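Nitrate transport protein (Xanthomonas axonopodis pv. citri, PDB 3KSX) probably serves as the periplasmic alkanesulfonate-binding protein SsuA, which captures sulfonates for uptake and is seen here holding the buffer sulfonate MOPS. Local coordinates at residues Asn236-Ile250 / Val264-Val276. Sequence-based numbering, arbitrary orientation.
Sequences NQADGLLERDRAGSI and VERTLAHRPPASV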
# COMPACT_ATOMS: atom_id res chain seq x y z
N ASN A 236 8.75 4.47 12.29
CA ASN A 236 8.75 5.89 11.88
C ASN A 236 10.19 6.27 11.58
O ASN A 236 10.48 7.03 10.63
CB ASN A 236 8.18 6.76 12.99
CG ASN A 236 8.39 8.21 12.74
OD1 ASN A 236 9.50 8.68 12.84
ND2 ASN A 236 7.32 8.94 12.37
N GLN A 237 11.10 5.75 12.38
CA GLN A 237 12.51 5.98 12.16
C GLN A 237 13.06 5.28 10.90
O GLN A 237 13.81 5.90 10.11
CB GLN A 237 13.32 5.55 13.39
CG GLN A 237 13.08 6.43 14.64
CD GLN A 237 13.18 7.93 14.35
OE1 GLN A 237 14.22 8.42 13.87
NE2 GLN A 237 12.08 8.67 14.63
N ALA A 238 12.67 4.02 10.68
CA ALA A 238 13.10 3.26 9.47
C ALA A 238 12.90 4.06 8.15
O ALA A 238 13.77 4.03 7.21
CB ALA A 238 12.31 1.91 9.36
N ASP A 239 11.75 4.76 8.08
CA ASP A 239 11.41 5.51 6.88
C ASP A 239 12.49 6.54 6.59
O ASP A 239 12.77 6.86 5.43
CB ASP A 239 10.07 6.22 6.98
CG ASP A 239 9.68 6.87 5.65
OD1 ASP A 239 9.32 6.12 4.70
OD2 ASP A 239 9.80 8.10 5.51
N GLY A 240 13.08 7.06 7.67
CA GLY A 240 14.10 8.10 7.60
C GLY A 240 15.33 7.57 6.90
O GLY A 240 16.01 8.32 6.24
N LEU A 241 15.59 6.28 7.03
CA LEU A 241 16.70 5.62 6.28
C LEU A 241 16.84 5.94 4.79
O LEU A 241 17.95 6.04 4.24
CB LEU A 241 16.58 4.10 6.44
CG LEU A 241 16.95 3.62 7.85
CD1 LEU A 241 17.13 2.12 7.92
CD2 LEU A 241 18.22 4.37 8.32
N LEU A 242 15.71 6.05 4.11
CA LEU A 242 15.70 6.37 2.68
C LEU A 242 16.27 7.74 2.34
O LEU A 242 16.72 7.96 1.21
CB LEU A 242 14.26 6.28 2.14
CG LEU A 242 13.50 4.96 2.29
CD1 LEU A 242 12.01 5.18 1.96
CD2 LEU A 242 14.15 3.89 1.46
N GLU A 243 16.20 8.67 3.30
CA GLU A 243 16.86 9.99 3.20
C GLU A 243 18.22 10.04 3.93
O GLU A 243 19.26 10.31 3.30
CB GLU A 243 15.94 11.08 3.75
CG GLU A 243 14.74 11.37 2.86
CD GLU A 243 15.01 12.43 1.77
OE1 GLU A 243 16.21 12.70 1.43
OE2 GLU A 243 13.99 12.98 1.25
N ARG A 244 18.21 9.79 5.25
CA ARG A 244 19.47 9.82 6.07
C ARG A 244 20.57 8.84 5.63
O ARG A 244 21.77 9.05 5.92
CB ARG A 244 19.19 9.68 7.59
CG ARG A 244 18.50 8.40 8.09
CD ARG A 244 18.56 8.32 9.64
NE ARG A 244 17.36 7.75 10.26
CZ ARG A 244 16.20 8.41 10.41
NH1 ARG A 244 16.05 9.67 9.98
NH2 ARG A 244 15.18 7.80 10.99
N ASP A 245 20.18 7.79 4.90
CA ASP A 245 21.14 6.74 4.45
C ASP A 245 20.90 6.39 2.99
O ASP A 245 20.72 5.21 2.65
CB ASP A 245 21.06 5.46 5.33
CG ASP A 245 22.22 4.48 5.07
OD1 ASP A 245 23.27 4.95 4.61
OD2 ASP A 245 22.10 3.23 5.31
N ARG A 246 20.89 7.40 2.13
CA ARG A 246 20.47 7.17 0.73
C ARG A 246 21.25 6.04 0.02
O ARG A 246 20.63 5.06 -0.46
CB ARG A 246 20.45 8.49 -0.07
CG ARG A 246 20.17 8.36 -1.59
CD ARG A 246 20.21 9.75 -2.35
NE ARG A 246 19.85 9.58 -3.77
CZ ARG A 246 18.60 9.65 -4.25
NH1 ARG A 246 17.57 9.91 -3.45
NH2 ARG A 246 18.37 9.46 -5.54
N ALA A 247 22.58 6.16 -0.05
CA ALA A 247 23.41 5.22 -0.83
C ALA A 247 23.36 3.80 -0.27
O ALA A 247 23.28 2.84 -1.03
CB ALA A 247 24.84 5.72 -0.97
N GLY A 248 23.41 3.70 1.06
CA GLY A 248 23.37 2.44 1.78
C GLY A 248 22.04 1.78 1.49
O GLY A 248 22.01 0.61 1.14
N SER A 249 20.96 2.55 1.60
CA SER A 249 19.60 2.07 1.33
C SER A 249 19.45 1.50 -0.07
O SER A 249 18.88 0.44 -0.24
CB SER A 249 18.58 3.18 1.53
OG SER A 249 18.35 3.45 2.91
N ILE A 250 19.94 2.21 -1.08
CA ILE A 250 19.81 1.74 -2.45
C ILE A 250 20.48 0.38 -2.61
O ILE A 250 19.91 -0.54 -3.20
CB ILE A 250 20.43 2.71 -3.47
CG1 ILE A 250 19.71 4.07 -3.47
CG2 ILE A 250 20.47 2.09 -4.86
CD1 ILE A 250 20.62 5.25 -4.04
N VAL A 264 15.84 1.06 -8.15
CA VAL A 264 15.68 1.44 -6.75
C VAL A 264 15.81 2.96 -6.53
O VAL A 264 15.02 3.62 -5.79
CB VAL A 264 16.69 0.68 -5.84
CG1 VAL A 264 16.47 1.08 -4.40
CG2 VAL A 264 16.49 -0.76 -5.99
N GLU A 265 16.84 3.52 -7.13
CA GLU A 265 17.01 4.93 -7.14
C GLU A 265 15.78 5.74 -7.58
O GLU A 265 15.41 6.74 -6.96
CB GLU A 265 18.13 5.19 -8.14
CG GLU A 265 19.42 5.56 -7.51
CD GLU A 265 19.68 7.03 -7.70
OE1 GLU A 265 18.67 7.78 -7.70
OE2 GLU A 265 20.86 7.42 -7.89
N ARG A 266 15.20 5.35 -8.72
CA ARG A 266 13.98 5.95 -9.28
C ARG A 266 12.86 5.85 -8.27
O ARG A 266 12.16 6.84 -8.04
CB ARG A 266 13.60 5.27 -10.63
CG ARG A 266 12.82 6.18 -11.60
CD ARG A 266 13.74 7.14 -12.45
NE ARG A 266 14.91 7.64 -11.71
CZ ARG A 266 15.04 8.85 -11.14
NH1 ARG A 266 14.07 9.76 -11.19
NH2 ARG A 266 16.17 9.14 -10.50
N THR A 267 12.72 4.70 -7.60
CA THR A 267 11.62 4.56 -6.63
C THR A 267 11.76 5.57 -5.45
O THR A 267 10.74 6.08 -4.92
CB THR A 267 11.38 3.13 -6.12
OG1 THR A 267 12.38 2.79 -5.15
CG2 THR A 267 11.31 2.04 -7.24
N LEU A 268 13.01 5.88 -5.04
CA LEU A 268 13.27 6.93 -4.00
C LEU A 268 13.03 8.37 -4.45
O LEU A 268 12.54 9.22 -3.66
CB LEU A 268 14.68 6.81 -3.40
CG LEU A 268 15.11 5.42 -2.90
CD1 LEU A 268 16.40 5.55 -2.07
CD2 LEU A 268 14.01 4.72 -2.11
N ALA A 269 13.31 8.63 -5.72
CA ALA A 269 12.95 9.91 -6.34
C ALA A 269 11.45 10.17 -6.31
O ALA A 269 11.05 11.33 -6.30
CB ALA A 269 13.44 9.98 -7.74
N HIS A 270 10.63 9.11 -6.30
CA HIS A 270 9.15 9.24 -6.28
C HIS A 270 8.50 9.42 -4.93
O HIS A 270 7.27 9.57 -4.87
CB HIS A 270 8.48 8.02 -6.90
CG HIS A 270 8.86 7.77 -8.31
ND1 HIS A 270 8.95 6.50 -8.85
CD2 HIS A 270 9.23 8.63 -9.29
CE1 HIS A 270 9.32 6.59 -10.11
NE2 HIS A 270 9.50 7.87 -10.41
N ARG A 271 9.28 9.31 -3.86
CA ARG A 271 8.69 9.34 -2.53
C ARG A 271 9.17 10.53 -1.75
O ARG A 271 10.37 10.60 -1.48
CB ARG A 271 9.16 8.13 -1.73
CG ARG A 271 8.64 6.81 -2.19
CD ARG A 271 9.27 5.77 -1.33
NE ARG A 271 8.98 6.01 0.08
CZ ARG A 271 7.88 5.57 0.66
NH1 ARG A 271 6.97 4.86 -0.04
NH2 ARG A 271 7.68 5.83 1.95
N PRO A 272 8.24 11.41 -1.30
CA PRO A 272 8.66 12.42 -0.27
C PRO A 272 8.86 11.64 1.03
O PRO A 272 8.41 10.50 1.06
CB PRO A 272 7.43 13.35 -0.15
CG PRO A 272 6.22 12.51 -0.63
CD PRO A 272 6.78 11.41 -1.55
N PRO A 273 9.48 12.22 2.09
CA PRO A 273 9.35 11.49 3.40
C PRO A 273 7.91 11.04 3.74
O PRO A 273 6.93 11.75 3.36
CB PRO A 273 9.86 12.51 4.42
CG PRO A 273 10.95 13.26 3.62
CD PRO A 273 10.43 13.34 2.16
N ALA A 274 7.78 9.88 4.39
CA ALA A 274 6.46 9.27 4.72
C ALA A 274 6.48 8.35 5.95
O ALA A 274 6.21 7.13 5.83
CB ALA A 274 5.82 8.53 3.50
N SER A 275 6.82 8.91 7.11
CA SER A 275 6.94 8.16 8.36
C SER A 275 5.57 7.82 8.95
O SER A 275 4.61 8.62 8.87
CB SER A 275 7.80 8.97 9.34
OG SER A 275 7.30 10.29 9.44
N VAL A 276 5.44 6.66 9.57
CA VAL A 276 4.19 6.31 10.23
C VAL A 276 4.02 7.23 11.44
O VAL A 276 4.96 7.45 12.17
CB VAL A 276 4.08 4.81 10.56
CG1 VAL A 276 5.17 4.36 11.49
CG2 VAL A 276 2.67 4.51 11.17
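In the run of helices 225-244, 246-257 and 261-269 of this periplasmic binding protein, the chain leaving helix 261-269 runs back along helix 225-244, and D239, N236 and L242 of that helix meet R271, A274, V276 and L268. D239 is the polar centre. With CG anti to the backbone N (chi1 -174°), its carboxylate reaches the extended chain: OD2 accepts the backbone N-H of A274, 2.9 Å from A274 N, from above the carboxylate plane, while OD1 lies at the edge of the R271 guanidinium, 3.2 Å from NH2. This second bond is bent and weak, though it is also a salt bridge. A carboxylate suits the place because its two oxygens can serve the A274 N-H and R271 at once, and the short aspartate, directed at the returning chain, reaches this backbone N-H. One turn earlier, the amide of N236 donates to the backbone carbonyl of buried V276: ND2 gives a nearly straight bond (169°) to V276 O at 2.8 Å, the acceptor lying in the amide plane.

Beyond these polar contacts sits a leucine pair. L242 and L268 cross at about a right angle, CD2 to CD2 at 3.7 Å, and L242 CD1 also packs against R271 NE. I250, on helix 246-257, lays CG1 against L268 CD1 (3.9 Å) and CD1 against the methylene CG of E265, so apolar groups pack where the helices meet. At the exposed end, R246, extended from CG to NE, is long enough to span to the next helix, bringing NH2 to E265 OE1 at 2.8 Å, the planar groups nearly perpendicular.

The R271 side chain comes within about 4 Å of the bound MOPS. D239 is placed as a second-shell residue would be; it may orient this arginine and partly offset its charge.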